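Prolyl 4-hydroxylase alpha subunit Fe(2+) 2OG dioxygenase domain-containing protein (Burkholderia ambifaria, PDB 3W20) probably catalyses the 2-oxoglutarate-dependent oxidation of N-substituted L-amino acids, and holds a zinc ion at its metal site in this crystal. Local coordinates at residues A[176-181]-A[267-272]; A[24-29]-A[237-242]; A[111-116]-A[136-141]; A[7-12]-A[19-24]. All coordinates share one frame; numbering follows the deposited sequence.

In the fold
All four contacts bear on one large curled sheet; three are buried and the fourth, at the hairpin, is only partly so. Interactions 1, 2 and 3 lie in the core and are almost wholly apolar, with no hydrogen bond across any of them. Interactions 1 and 2 are tied together by backbone bonds between the neighbouring strands 178-185 and 236-241, and Trp269 of the first packs on Ile27 of the second. Interaction 3 meets interaction 1 through Met271, which touches Leu137 and Phe116. Interaction 4, far from the zinc ion, differs in chemistry: its strands are joined by paired backbone hydrogen bonds. It shares helix 23-31 with interaction 2.

Interaction 1: A[176-181]-A[267-272]; sequences RQLGGF and DGWRMF
The carboxamide of Gln177 reaches the edge of the Phe272 ring, where NE2 of Gln177 lies 3.7 Å from CZ of Phe272. NE2 sits near the ring plane, so the amide meets the ring at its edge; the two planes stand 79° apart. Gln177 gets there with an extended chain, CG anti to the backbone N (chi1 175°). The other end of the amide is fixed from outside: OE1 accepts a hydrogen bond from Val159 N, which limits how the amide can rotate.

A second, looser contact is purely apolar. Leu178 CD1 comes to 4.3 Å from Trp269 CH2, meeting the six-membered side of the indole obliquely. The indole also stacks with His264.

The backbones of 176-181 and 267-272 stay well apart, with Leu178 and Met271 CA atoms 9.6 Å from each other; strand 255-265 pairs with both strands. Gln177 also touches Asp157, a zinc ligand, which places this contact beside the metal site of a double-stranded beta-helix dioxygenase.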
loop_
_atom_site.group_PDB
_atom_site.type_symbol
_atom_site.label_atom_id
_atom_site.label_comp_id
_atom_site.label_asym_id
_atom_site.label_seq_id
_atom_site.Cartn_x
_atom_site.Cartn_y
_atom_site.Cartn_z
ATOM N N ARG A 176 21.449 -12.605 -7.947
ATOM C CA ARG A 176 22.373 -11.519 -7.982
ATOM C C ARG A 176 21.802 -10.216 -7.411
ATOM O O ARG A 176 22.207 -9.122 -7.832
ATOM C CB ARG A 176 22.965 -11.283 -9.394
ATOM C CG ARG A 176 23.548 -12.562 -10.032
ATOM C CD ARG A 176 24.609 -13.245 -9.129
ATOM N NE ARG A 176 24.556 -14.698 -9.408
ATOM C CZ ARG A 176 24.917 -15.635 -8.537
ATOM N NH1 ARG A 176 24.809 -16.895 -8.884
ATOM N NH2 ARG A 176 25.452 -15.358 -7.348
ATOM N N GLN A 177 20.793 -10.300 -6.521
ATOM C CA GLN A 177 20.237 -9.043 -5.943
ATOM C C GLN A 177 21.434 -8.256 -5.360
ATOM O O GLN A 177 22.268 -8.852 -4.649
ATOM C CB GLN A 177 19.274 -9.391 -4.825
ATOM C CG GLN A 177 18.729 -8.124 -4.065
ATOM C CD GLN A 177 17.614 -8.475 -3.086
ATOM O OE1 GLN A 177 16.736 -9.269 -3.399
ATOM N NE2 GLN A 177 17.570 -7.731 -1.966
ATOM N N LEU A 178 21.474 -6.926 -5.609
ATOM C CA LEU A 178 22.617 -6.149 -5.092
ATOM C C LEU A 178 22.149 -5.222 -4.028
ATOM O O LEU A 178 21.051 -4.656 -4.176
ATOM C CB LEU A 178 23.263 -5.329 -6.207
ATOM C CG LEU A 178 23.627 -6.218 -7.393
ATOM C CD1 LEU A 178 24.223 -5.288 -8.453
ATOM C CD2 LEU A 178 24.597 -7.392 -7.002
ATOM N N GLY A 179 22.993 -4.978 -3.012
ATOM C CA GLY A 179 22.794 -3.810 -2.136
ATOM C C GLY A 179 23.776 -2.739 -2.636
ATOM O O GLY A 179 24.867 -3.081 -3.154
ATOM N N GLY A 180 23.405 -1.457 -2.513
ATOM C CA GLY A 180 24.310 -0.375 -2.929
ATOM C C GLY A 180 24.170 0.676 -1.835
ATOM O O GLY A 180 23.013 1.147 -1.575
ATOM N N PHE A 181 25.275 1.066 -1.154
ATOM C CA PHE A 181 25.100 2.192 -0.212
ATOM C C PHE A 181 26.316 3.094 -0.281
ATOM O O PHE A 181 27.480 2.614 -0.463
ATOM C CB PHE A 181 24.867 1.683 1.238
ATOM C CG PHE A 181 26.037 0.869 1.825
ATOM C CD1 PHE A 181 27.046 1.490 2.570
ATOM C CD2 PHE A 181 26.119 -0.537 1.626
ATOM C CE1 PHE A 181 28.110 0.747 3.119
ATOM C CE2 PHE A 181 27.174 -1.270 2.158
ATOM C CZ PHE A 181 28.198 -0.661 2.918
ATOM N N ASP A 267 12.243 -6.780 -17.339
ATOM C CA ASP A 267 11.940 -5.447 -17.890
ATOM C C ASP A 267 13.027 -4.377 -17.669
ATOM O O ASP A 267 12.901 -3.203 -18.020
ATOM C CB ASP A 267 10.610 -4.992 -17.302
ATOM C CG ASP A 267 9.479 -5.851 -17.774
ATOM O OD1 ASP A 267 9.465 -6.118 -18.990
ATOM O OD2 ASP A 267 8.663 -6.268 -16.952
ATOM N N GLY A 268 14.088 -4.791 -17.004
ATOM C CA GLY A 268 15.237 -3.926 -16.795
ATOM C C GLY A 268 15.559 -3.930 -15.290
ATOM O O GLY A 268 14.886 -4.587 -14.467
ATOM N N TRP A 269 16.526 -3.128 -14.952
ATOM C CA TRP A 269 16.978 -2.940 -13.563
ATOM C C TRP A 269 15.956 -2.216 -12.765
ATOM O O TRP A 269 15.390 -1.210 -13.204
ATOM C CB TRP A 269 18.232 -2.112 -13.653
ATOM C CG TRP A 269 19.432 -2.936 -14.011
ATOM C CD1 TRP A 269 20.080 -3.021 -15.265
ATOM C CD2 TRP A 269 20.126 -3.851 -13.151
ATOM N NE1 TRP A 269 21.097 -3.949 -15.220
ATOM C CE2 TRP A 269 21.198 -4.451 -13.952
ATOM C CE3 TRP A 269 20.022 -4.195 -11.805
ATOM C CZ2 TRP A 269 22.070 -5.381 -13.402
ATOM C CZ3 TRP A 269 20.918 -5.112 -11.291
ATOM C CH2 TRP A 269 21.926 -5.676 -12.080
ATOM N N ARG A 270 15.665 -2.716 -11.580
ATOM C CA ARG A 270 14.690 -2.111 -10.717
ATOM C C ARG A 270 15.309 -1.823 -9.312
ATOM O O ARG A 270 16.099 -2.626 -8.809
ATOM C CB ARG A 270 13.460 -3.001 -10.619
ATOM C CG ARG A 270 12.714 -3.182 -11.955
ATOM C CD ARG A 270 12.096 -1.872 -12.362
ATOM N NE ARG A 270 11.283 -1.980 -13.595
ATOM C CZ ARG A 270 11.759 -1.787 -14.826
ATOM N NH1 ARG A 270 13.048 -1.485 -15.079
ATOM N NH2 ARG A 270 10.896 -1.854 -15.842
HETATM N N MSE A 271 14.900 -0.715 -8.694
HETATM C CA MSE A 271 15.462 -0.216 -7.424
HETATM C C MSE A 271 14.369 -0.285 -6.364
HETATM O O MSE A 271 13.197 -0.002 -6.623
HETATM C CB MSE A 271 15.785 1.293 -7.504
HETATM C CG MSE A 271 16.924 1.484 -8.524
HETATM SE SE MSE A 271 17.209 3.415 -8.834
HETATM C CE MSE A 271 15.580 3.689 -9.950
ATOM N N PHE A 272 14.753 -0.629 -5.141
ATOM C CA PHE A 272 13.834 -0.612 -4.049
ATOM C C PHE A 272 14.611 -0.593 -2.746
ATOM O O PHE A 272 15.821 -0.947 -2.720
ATOM C CB PHE A 272 12.929 -1.839 -4.102
ATOM C CG PHE A 272 13.674 -3.163 -3.941
ATOM C CD1 PHE A 272 13.788 -3.744 -2.688
ATOM C CD2 PHE A 272 14.262 -3.758 -5.061
ATOM C CE1 PHE A 272 14.475 -4.953 -2.510
ATOM C CE2 PHE A 272 14.982 -4.973 -4.883
ATOM C CZ PHE A 272 15.048 -5.561 -3.615
#

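Interaction 2: A[24-29]-A[237-242]; sequences AAAIHA and LTLFQS
Leu239 projects from strand 236-241 toward helix 23-31, in a helix-on-sheet packing against the double-stranded beta-helix fold. Its CB leaves the strand on the helix side, and CG continues anti to the carbonyl carbon (chi1 -60°), carrying both methyl groups to the helix. There the branches divide the work. CD1 lies 4.1 Å from Ala26 CB and also touches the end of Ile27, whereas CD2 meets Ile27 alone of the helix segment.

Ile27 presents its longer branch. CG1 is anti to the carbonyl carbon (chi1 -69°), which brings CD1 up to the leucine fork, and the two side chains cross at about a right angle. The shorter branch, CG2, packs on Trp269. Ala26 points its methyl group at the strand, and its small size is consistent with the close approach of the helix, where the CA atoms of Ile27 and Leu239 are 7.6 Å apart.

No hydrogen bond crosses the interface; the buried methyl groups hold it by van der Waals contact. Ala26 also rests on Ile38 and Met40 of strand 37-41, and Ile27 on Leu178 of strand 178-185, so the helix spans strands on both sides of 236-241. At the centre, Ile27 CD1 lies equally near the two leucine methyls, 3.9 Å from both Leu239 CD1 and Leu239 CD2.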
loop_
_atom_site.group_PDB
_atom_site.type_symbol
_atom_site.label_atom_id
_atom_site.label_comp_id
_atom_site.label_asym_id
_atom_site.label_seq_id
_atom_site.Cartn_x
_atom_site.Cartn_y
_atom_site.Cartn_z
ATOM N N ALA A 24 27.823 1.300 -14.482
ATOM C CA ALA A 24 27.169 0.204 -15.219
ATOM C C ALA A 24 28.124 -0.966 -15.334
ATOM O O ALA A 24 27.655 -2.116 -15.239
ATOM C CB ALA A 24 26.719 0.625 -16.628
ATOM N N ALA A 25 29.460 -0.712 -15.477
ATOM C CA ALA A 25 30.332 -1.842 -15.593
ATOM C C ALA A 25 30.459 -2.634 -14.275
ATOM O O ALA A 25 30.508 -3.851 -14.291
ATOM C CB ALA A 25 31.713 -1.456 -16.187
ATOM N N ALA A 26 30.536 -1.922 -13.156
ATOM C CA ALA A 26 30.646 -2.536 -11.829
ATOM C C ALA A 26 29.371 -3.373 -11.553
ATOM O O ALA A 26 29.463 -4.543 -11.164
ATOM C CB ALA A 26 30.778 -1.476 -10.763
ATOM N N ILE A 27 28.231 -2.781 -11.875
ATOM C CA ILE A 27 26.920 -3.459 -11.664
ATOM C C ILE A 27 26.894 -4.705 -12.610
ATOM O O ILE A 27 26.497 -5.816 -12.209
ATOM C CB ILE A 27 25.733 -2.523 -11.941
ATOM C CG1 ILE A 27 25.601 -1.416 -10.893
ATOM C CG2 ILE A 27 24.411 -3.275 -12.169
ATOM C CD1 ILE A 27 25.281 -1.960 -9.481
ATOM N N HIS A 28 27.309 -4.554 -13.856
ATOM C CA HIS A 28 27.371 -5.769 -14.752
ATOM C C HIS A 28 28.274 -6.870 -14.214
ATOM O O HIS A 28 27.967 -8.097 -14.401
ATOM C CB HIS A 28 27.832 -5.337 -16.162
ATOM C CG HIS A 28 28.011 -6.482 -17.143
ATOM N ND1 HIS A 28 29.116 -7.275 -17.160
ATOM C CD2 HIS A 28 27.183 -6.949 -18.170
ATOM C CE1 HIS A 28 28.977 -8.224 -18.111
ATOM N NE2 HIS A 28 27.823 -7.994 -18.762
ATOM N N ALA A 29 29.435 -6.503 -13.633
ATOM C CA ALA A 29 30.331 -7.526 -13.130
ATOM C C ALA A 29 29.645 -8.248 -11.995
ATOM O O ALA A 29 29.759 -9.462 -11.891
ATOM C CB ALA A 29 31.722 -6.965 -12.733
ATOM N N LEU A 237 31.030 4.248 -2.591
ATOM C CA LEU A 237 29.790 3.497 -2.840
ATOM C C LEU A 237 30.203 2.029 -2.760
ATOM O O LEU A 237 31.125 1.616 -3.453
ATOM C CB LEU A 237 29.348 3.765 -4.265
ATOM C CG LEU A 237 28.123 2.949 -4.748
ATOM C CD1 LEU A 237 26.840 3.226 -3.923
ATOM C CD2 LEU A 237 27.918 3.320 -6.231
ATOM N N THR A 238 29.488 1.268 -1.940
ATOM C CA THR A 238 29.750 -0.144 -1.828
ATOM C C THR A 238 28.589 -0.905 -2.526
ATOM O O THR A 238 27.437 -0.662 -2.155
ATOM C CB THR A 238 29.783 -0.509 -0.363
ATOM O OG1 THR A 238 30.901 0.191 0.212
ATOM C CG2 THR A 238 30.118 -2.000 -0.174
ATOM N N LEU A 239 28.925 -1.781 -3.468
ATOM C CA LEU A 239 27.946 -2.550 -4.235
ATOM C C LEU A 239 28.273 -4.022 -3.945
ATOM O O LEU A 239 29.479 -4.404 -3.948
ATOM C CB LEU A 239 28.108 -2.256 -5.681
ATOM C CG LEU A 239 27.915 -0.778 -6.091
ATOM C CD1 LEU A 239 28.415 -0.651 -7.509
ATOM C CD2 LEU A 239 26.404 -0.598 -6.034
ATOM N N PHE A 240 27.289 -4.808 -3.498
ATOM C CA PHE A 240 27.601 -6.145 -3.160
ATOM C C PHE A 240 26.437 -7.087 -3.381
ATOM O O PHE A 240 25.278 -6.648 -3.495
ATOM C CB PHE A 240 27.997 -6.295 -1.649
ATOM C CG PHE A 240 26.909 -5.893 -0.690
ATOM C CD1 PHE A 240 26.219 -6.852 0.073
ATOM C CD2 PHE A 240 26.614 -4.532 -0.494
ATOM C CE1 PHE A 240 25.192 -6.442 0.965
ATOM C CE2 PHE A 240 25.594 -4.127 0.382
ATOM C CZ PHE A 240 24.907 -5.065 1.133
ATOM N N GLN A 241 26.769 -8.386 -3.408
ATOM C CA GLN A 241 25.675 -9.378 -3.585
ATOM C C GLN A 241 24.969 -9.562 -2.254
ATOM O O GLN A 241 25.519 -10.159 -1.260
ATOM C CB GLN A 241 26.190 -10.708 -4.180
ATOM C CG GLN A 241 26.733 -10.510 -5.556
ATOM C CD GLN A 241 26.860 -11.862 -6.298
ATOM O OE1 GLN A 241 25.940 -12.687 -6.221
ATOM N NE2 GLN A 241 27.947 -12.090 -6.983
ATOM N N SER A 242 23.697 -9.107 -2.154
ATOM C CA SER A 242 23.122 -8.972 -0.824
ATOM C C SER A 242 22.591 -10.301 -0.239
ATOM O O SER A 242 22.247 -10.366 0.943
ATOM C CB SER A 242 22.059 -7.869 -0.802
ATOM O OG SER A 242 20.880 -8.293 -1.497
#

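Interaction 3: A[111-116]-A[136-141]; sequences RFVRLF and LLATRR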
loop_
_atom_site.group_PDB
_atom_site.type_symbol
_atom_site.label_atom_id
_atom_site.label_comp_id
_atom_site.label_asym_id
_atom_site.label_seq_id
_atom_site.Cartn_x
_atom_site.Cartn_y
_atom_site.Cartn_z
ATOM N N ARG A 111 20.374 12.904 -6.368
ATOM C CA ARG A 111 21.580 12.499 -7.046
ATOM C C ARG A 111 21.927 11.038 -6.843
ATOM O O ARG A 111 22.361 10.317 -7.780
ATOM C CB ARG A 111 22.727 13.332 -6.573
ATOM C CG ARG A 111 23.703 13.343 -7.695
ATOM C CD ARG A 111 24.581 14.533 -7.560
ATOM N NE ARG A 111 25.796 14.277 -8.337
ATOM C CZ ARG A 111 26.851 15.067 -8.311
ATOM N NH1 ARG A 111 26.836 16.129 -7.510
ATOM N NH2 ARG A 111 27.910 14.774 -9.023
ATOM N N PHE A 112 21.657 10.580 -5.628
ATOM C CA PHE A 112 21.883 9.179 -5.287
ATOM C C PHE A 112 21.059 8.227 -6.166
ATOM O O PHE A 112 21.611 7.276 -6.690
ATOM C CB PHE A 112 21.633 8.923 -3.776
ATOM C CG PHE A 112 21.874 7.481 -3.387
ATOM C CD1 PHE A 112 23.137 6.950 -3.437
ATOM C CD2 PHE A 112 20.823 6.654 -3.033
ATOM C CE1 PHE A 112 23.353 5.591 -3.104
ATOM C CE2 PHE A 112 21.030 5.299 -2.710
ATOM C CZ PHE A 112 22.278 4.772 -2.755
ATOM N N VAL A 113 19.757 8.460 -6.293
ATOM C CA VAL A 113 18.873 7.542 -7.067
ATOM C C VAL A 113 19.255 7.708 -8.542
ATOM O O VAL A 113 19.413 6.721 -9.236
ATOM C CB VAL A 113 17.392 7.786 -6.794
ATOM C CG1 VAL A 113 16.482 6.990 -7.762
ATOM C CG2 VAL A 113 17.034 7.360 -5.401
ATOM N N ARG A 114 19.520 8.956 -8.960
ATOM C CA ARG A 114 19.895 9.211 -10.348
ATOM C C ARG A 114 21.219 8.511 -10.742
ATOM O O ARG A 114 21.414 8.142 -11.897
ATOM C CB ARG A 114 19.953 10.714 -10.626
ATOM C CG ARG A 114 18.598 11.361 -10.768
ATOM C CD ARG A 114 18.789 12.864 -10.958
ATOM N NE ARG A 114 17.458 13.450 -11.033
ATOM C CZ ARG A 114 16.811 13.744 -12.162
ATOM N NH1 ARG A 114 17.393 13.593 -13.356
ATOM N NH2 ARG A 114 15.567 14.202 -12.083
ATOM N N LEU A 115 22.111 8.270 -9.792
ATOM C CA LEU A 115 23.292 7.466 -10.076
ATOM C C LEU A 115 22.955 6.170 -10.783
ATOM O O LEU A 115 23.516 5.834 -11.821
ATOM C CB LEU A 115 24.084 7.215 -8.784
ATOM C CG LEU A 115 25.571 7.061 -8.748
ATOM C CD1 LEU A 115 26.249 8.257 -9.415
ATOM C CD2 LEU A 115 25.897 6.983 -7.264
ATOM N N PHE A 116 21.962 5.457 -10.256
ATOM C CA PHE A 116 21.519 4.252 -10.868
ATOM C C PHE A 116 20.542 4.430 -11.988
ATOM O O PHE A 116 20.660 3.709 -12.989
ATOM C CB PHE A 116 20.880 3.377 -9.742
ATOM C CG PHE A 116 21.840 3.123 -8.637
ATOM C CD1 PHE A 116 22.789 2.115 -8.790
ATOM C CD2 PHE A 116 21.883 3.931 -7.519
ATOM C CE1 PHE A 116 23.709 1.855 -7.772
ATOM C CE2 PHE A 116 22.799 3.684 -6.498
ATOM C CZ PHE A 116 23.718 2.671 -6.631
ATOM N N LEU A 136 9.149 1.589 -2.253
ATOM C CA LEU A 136 9.973 2.685 -1.793
ATOM C C LEU A 136 11.308 2.644 -2.562
ATOM O O LEU A 136 11.897 1.553 -2.754
ATOM C CB LEU A 136 10.251 2.517 -0.270
ATOM C CG LEU A 136 11.284 3.478 0.277
ATOM C CD1 LEU A 136 10.588 4.847 0.220
ATOM C CD2 LEU A 136 11.641 3.183 1.724
ATOM N N LEU A 137 11.865 3.818 -2.946
ATOM C CA LEU A 137 13.117 3.771 -3.766
ATOM C C LEU A 137 14.427 3.589 -3.000
ATOM O O LEU A 137 15.363 2.931 -3.498
ATOM C CB LEU A 137 13.262 5.045 -4.658
ATOM C CG LEU A 137 12.583 4.911 -6.002
ATOM C CD1 LEU A 137 12.376 6.328 -6.641
ATOM C CD2 LEU A 137 13.511 4.073 -6.949
ATOM N N ALA A 138 14.525 4.214 -1.848
ATOM C CA ALA A 138 15.869 4.335 -1.188
ATOM C C ALA A 138 15.625 4.963 0.172
ATOM O O ALA A 138 14.563 5.531 0.393
ATOM C CB ALA A 138 16.883 5.141 -2.022
ATOM N N THR A 139 16.621 4.878 1.059
ATOM C CA THR A 139 16.550 5.400 2.376
ATOM C C THR A 139 17.892 6.053 2.778
ATOM O O THR A 139 19.010 5.649 2.358
ATOM C CB THR A 139 16.193 4.325 3.452
ATOM O OG1 THR A 139 17.158 3.323 3.378
ATOM C CG2 THR A 139 14.915 3.604 3.194
ATOM N N ARG A 140 17.785 7.148 3.547
ATOM C CA ARG A 140 18.947 7.633 4.257
ATOM C C ARG A 140 19.005 6.967 5.612
ATOM O O ARG A 140 17.956 6.795 6.288
ATOM C CB ARG A 140 18.798 9.167 4.451
ATOM C CG ARG A 140 18.984 9.949 3.207
ATOM C CD ARG A 140 19.042 11.483 3.486
ATOM N NE ARG A 140 17.877 11.898 4.237
ATOM C CZ ARG A 140 17.593 13.168 4.594
ATOM N NH1 ARG A 140 18.387 14.167 4.258
ATOM N NH2 ARG A 140 16.505 13.424 5.294
ATOM N N ARG A 141 20.185 6.580 6.068
ATOM C CA ARG A 141 20.295 5.645 7.196
ATOM C C ARG A 141 21.210 6.306 8.189
ATOM O O ARG A 141 22.344 6.751 7.837
ATOM C CB ARG A 141 20.882 4.276 6.720
ATOM C CG ARG A 141 19.919 3.438 5.827
ATOM C CD ARG A 141 20.681 2.440 4.941
ATOM N NE ARG A 141 19.858 1.810 3.892
ATOM C CZ ARG A 141 20.329 0.981 2.974
ATOM N NH1 ARG A 141 19.476 0.427 2.041
ATOM N NH2 ARG A 141 21.650 0.699 2.946
#
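Val113 and Ala138 face each other across the interface between helix 111-120 and the chain leading into strand 139-143, each with its CB directed at the other segment. Val113 uses its two branches on different partners. CG2, anti to the carbonyl carbon, lies 4.0 Å from Ala138 CB. CG1, anti to the backbone N (chi1 171°), turns to Leu137, whose CD2 stands 4.2 Å from Val113 CG1.

Phe112 comes to the same alanine from another position on the helix. Its ring meets the methyl group edge-on, with CE2 4.2 Å from Ala138 CB and the methyl group near the ring plane. CE1, on the other side of the same ring, lies in the plane of the Phe116 ring, at its edge. The Ala138 methyl therefore sits against both the valine and the phenylalanine, and the interface is entirely apolar.

Beyond Ala138 the chain becomes strand 139-143, where Arg141, which binds 2-oxoglutarate although none is bound to this chain, donates from NE to Thr139 OG1 at 3.1 Å. The partner is tilted 20° from the guanidinium plane. Asp273 binds both residues, by a salt bridge to Arg141 and a hydrogen bond to Thr139.

Met271 of strand 268-272 packs on Val113, Phe116 and Leu137. Helix 111-120 thus lies over the sheet, its Phe112 resting on Met258 and Leu260 of strand 255-265, while helix 87-107 borders Leu137 through Leu107.

Interaction 4: A[7-12]-A[19-24]; sequences AQLMRF and EHMTIA
Ala7 and Glu19 form an antiparallel hydrogen-bonded pair, joined by backbone bonds in both directions. Ala7 N donates to Glu19 O at 2.7 Å, nearly along the C=O axis although the bond is bent at the hydrogen (138°). The return bond, from Glu19 N to Ala7 O, measures 2.9 Å and is straighter. Such reciprocal bonding marks antiparallel pairing, here within the beta hairpin of strands 4-10 and 17-22. The short segments 7-10 and 19-22 nevertheless run at 96° to one another, so they diverge strongly from this pair.

Apolar contacts gather on the face that carries Ala7 and Glu19. The Ala7 methyl group packs against the selenomethionine at position 21, its CB lying 3.5 Å from Met21 CG and 3.8 Å from Met21 SE. The chain of Met21 bends at its last torsion (chi3 59°), which carries the terminal methyl CE to the start of helix 23-31, against Ala26 N. Leu9 approaches from farther along its strand, with CD1 4.4 Å from the selenium of Met21.

After Met21 the chain turns into helix 23-31, and Thr22, at the N-cap, accepts a hydrogen bond at OG1 from Ala25 N. Strand 4-10 pairs on its other edge with strand 37-41, where Ile38 packs on Ala7 and Leu9. The hairpin thus extends the large sheet past strand 37-41, beside the start of the helix.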
loop_
_atom_site.group_PDB
_atom_site.type_symbol
_atom_site.label_atom_id
_atom_site.label_comp_id
_atom_site.label_asym_id
_atom_site.label_seq_id
_atom_site.Cartn_x
_atom_site.Cartn_y
_atom_site.Cartn_z
ATOM N N ALA A 7 37.822 1.958 -8.528
ATOM C CA ALA A 7 37.027 0.823 -7.991
ATOM C C ALA A 7 37.953 -0.279 -7.473
ATOM O O ALA A 7 39.043 -0.551 -8.064
ATOM C CB ALA A 7 36.057 0.290 -9.048
ATOM N N GLN A 8 37.573 -0.849 -6.355
ATOM C CA GLN A 8 38.243 -2.107 -5.908
ATOM C C GLN A 8 37.247 -3.242 -6.053
ATOM O O GLN A 8 36.110 -3.189 -5.509
ATOM C CB GLN A 8 38.690 -2.026 -4.449
ATOM C CG GLN A 8 39.746 -0.918 -4.124
ATOM C CD GLN A 8 41.073 -1.109 -4.888
ATOM O OE1 GLN A 8 41.627 -2.207 -4.902
ATOM N NE2 GLN A 8 41.585 -0.022 -5.536
ATOM N N LEU A 9 37.647 -4.283 -6.771
ATOM C CA LEU A 9 36.702 -5.374 -7.012
ATOM C C LEU A 9 37.126 -6.599 -6.179
ATOM O O LEU A 9 38.249 -7.106 -6.315
ATOM C CB LEU A 9 36.690 -5.674 -8.521
ATOM C CG LEU A 9 35.716 -6.675 -9.127
ATOM C CD1 LEU A 9 35.584 -6.207 -10.585
ATOM C CD2 LEU A 9 36.228 -8.120 -9.074
HETATM N N MSE A 10 36.238 -7.111 -5.311
HETATM C CA MSE A 10 36.618 -8.141 -4.358
HETATM C C MSE A 10 35.930 -9.427 -4.648
HETATM O O MSE A 10 34.712 -9.436 -4.836
HETATM C CB MSE A 10 36.251 -7.762 -2.922
HETATM C CG MSE A 10 35.473 -6.455 -2.853
HETATM SE SE MSE A 10 36.784 -4.971 -2.695
HETATM C CE MSE A 10 37.107 -5.818 -1.034
ATOM N N ARG A 11 36.683 -10.540 -4.657
ATOM C CA ARG A 11 36.075 -11.893 -4.667
ATOM C C ARG A 11 36.622 -12.629 -3.496
ATOM O O ARG A 11 37.793 -12.421 -3.147
ATOM C CB ARG A 11 36.517 -12.623 -5.952
ATOM C CG ARG A 11 35.698 -12.273 -7.150
ATOM C CD ARG A 11 34.303 -12.855 -6.924
ATOM N NE ARG A 11 33.957 -13.871 -7.858
ATOM C CZ ARG A 11 32.726 -14.305 -8.086
ATOM N NH1 ARG A 11 31.630 -13.880 -7.373
ATOM N NH2 ARG A 11 32.608 -15.249 -9.009
ATOM N N PHE A 12 35.831 -13.492 -2.890
ATOM C CA PHE A 12 36.299 -14.326 -1.772
ATOM C C PHE A 12 37.647 -14.986 -2.067
ATOM O O PHE A 12 37.850 -15.531 -3.133
ATOM C CB PHE A 12 35.272 -15.443 -1.373
ATOM C CG PHE A 12 33.987 -14.888 -0.797
ATOM C CD1 PHE A 12 33.983 -14.302 0.462
ATOM C CD2 PHE A 12 32.807 -14.906 -1.570
ATOM C CE1 PHE A 12 32.804 -13.795 1.007
ATOM C CE2 PHE A 12 31.646 -14.329 -1.059
ATOM C CZ PHE A 12 31.643 -13.735 0.207
ATOM N N GLU A 19 40.653 -1.082 -10.438
ATOM C CA GLU A 19 40.336 -0.669 -11.822
ATOM C C GLU A 19 39.584 0.644 -11.762
ATOM O O GLU A 19 39.031 0.982 -10.757
ATOM C CB GLU A 19 39.446 -1.716 -12.515
ATOM C CG GLU A 19 40.227 -2.917 -13.044
ATOM C CD GLU A 19 39.407 -4.196 -13.065
ATOM O OE1 GLU A 19 39.911 -5.256 -12.600
ATOM O OE2 GLU A 19 38.253 -4.132 -13.541
ATOM N N HIS A 20 39.566 1.371 -12.859
ATOM C CA HIS A 20 38.672 2.489 -13.012
ATOM C C HIS A 20 37.461 1.998 -13.809
ATOM O O HIS A 20 37.605 1.473 -14.920
ATOM C CB HIS A 20 39.406 3.611 -13.738
ATOM C CG HIS A 20 40.103 4.576 -12.801
ATOM N ND1 HIS A 20 41.205 4.231 -12.094
ATOM C CD2 HIS A 20 39.785 5.892 -12.428
ATOM C CE1 HIS A 20 41.584 5.264 -11.308
ATOM N NE2 HIS A 20 40.715 6.289 -11.523
HETATM N N MSE A 21 36.248 2.130 -13.262
HETATM C CA MSE A 21 35.088 1.523 -13.930
HETATM C C MSE A 21 33.941 2.447 -13.903
HETATM O O MSE A 21 33.820 3.278 -12.976
HETATM C CB MSE A 21 34.470 0.282 -13.222
HETATM C CG MSE A 21 35.553 -0.423 -12.483
HETATM SE SE MSE A 21 34.722 -2.049 -11.767
HETATM C CE MSE A 21 34.113 -2.920 -13.374
ATOM N N THR A 22 33.035 2.284 -14.853
ATOM C CA THR A 22 31.749 3.001 -14.748
ATOM C C THR A 22 30.882 2.286 -13.739
ATOM O O THR A 22 31.121 1.097 -13.414
ATOM C CB THR A 22 30.966 3.015 -16.065
ATOM O OG1 THR A 22 30.706 1.667 -16.514
ATOM C CG2 THR A 22 31.743 3.736 -17.150
ATOM N N ILE A 23 29.856 2.992 -13.236
ATOM C CA ILE A 23 28.820 2.306 -12.438
ATOM C C ILE A 23 28.187 1.120 -13.197
ATOM O O ILE A 23 28.014 0.045 -12.620
ATOM C CB ILE A 23 27.662 3.311 -12.058
ATOM C CG1 ILE A 23 28.286 4.495 -11.325
ATOM C CG2 ILE A 23 26.519 2.576 -11.302
ATOM C CD1 ILE A 23 28.235 4.433 -9.831
ATOM N N ALA A 24 27.823 1.300 -14.482
ATOM C CA ALA A 24 27.169 0.204 -15.219
ATOM C C ALA A 24 28.124 -0.966 -15.334
ATOM O O ALA A 24 27.655 -2.116 -15.239
ATOM C CB ALA A 24 26.719 0.625 -16.628
#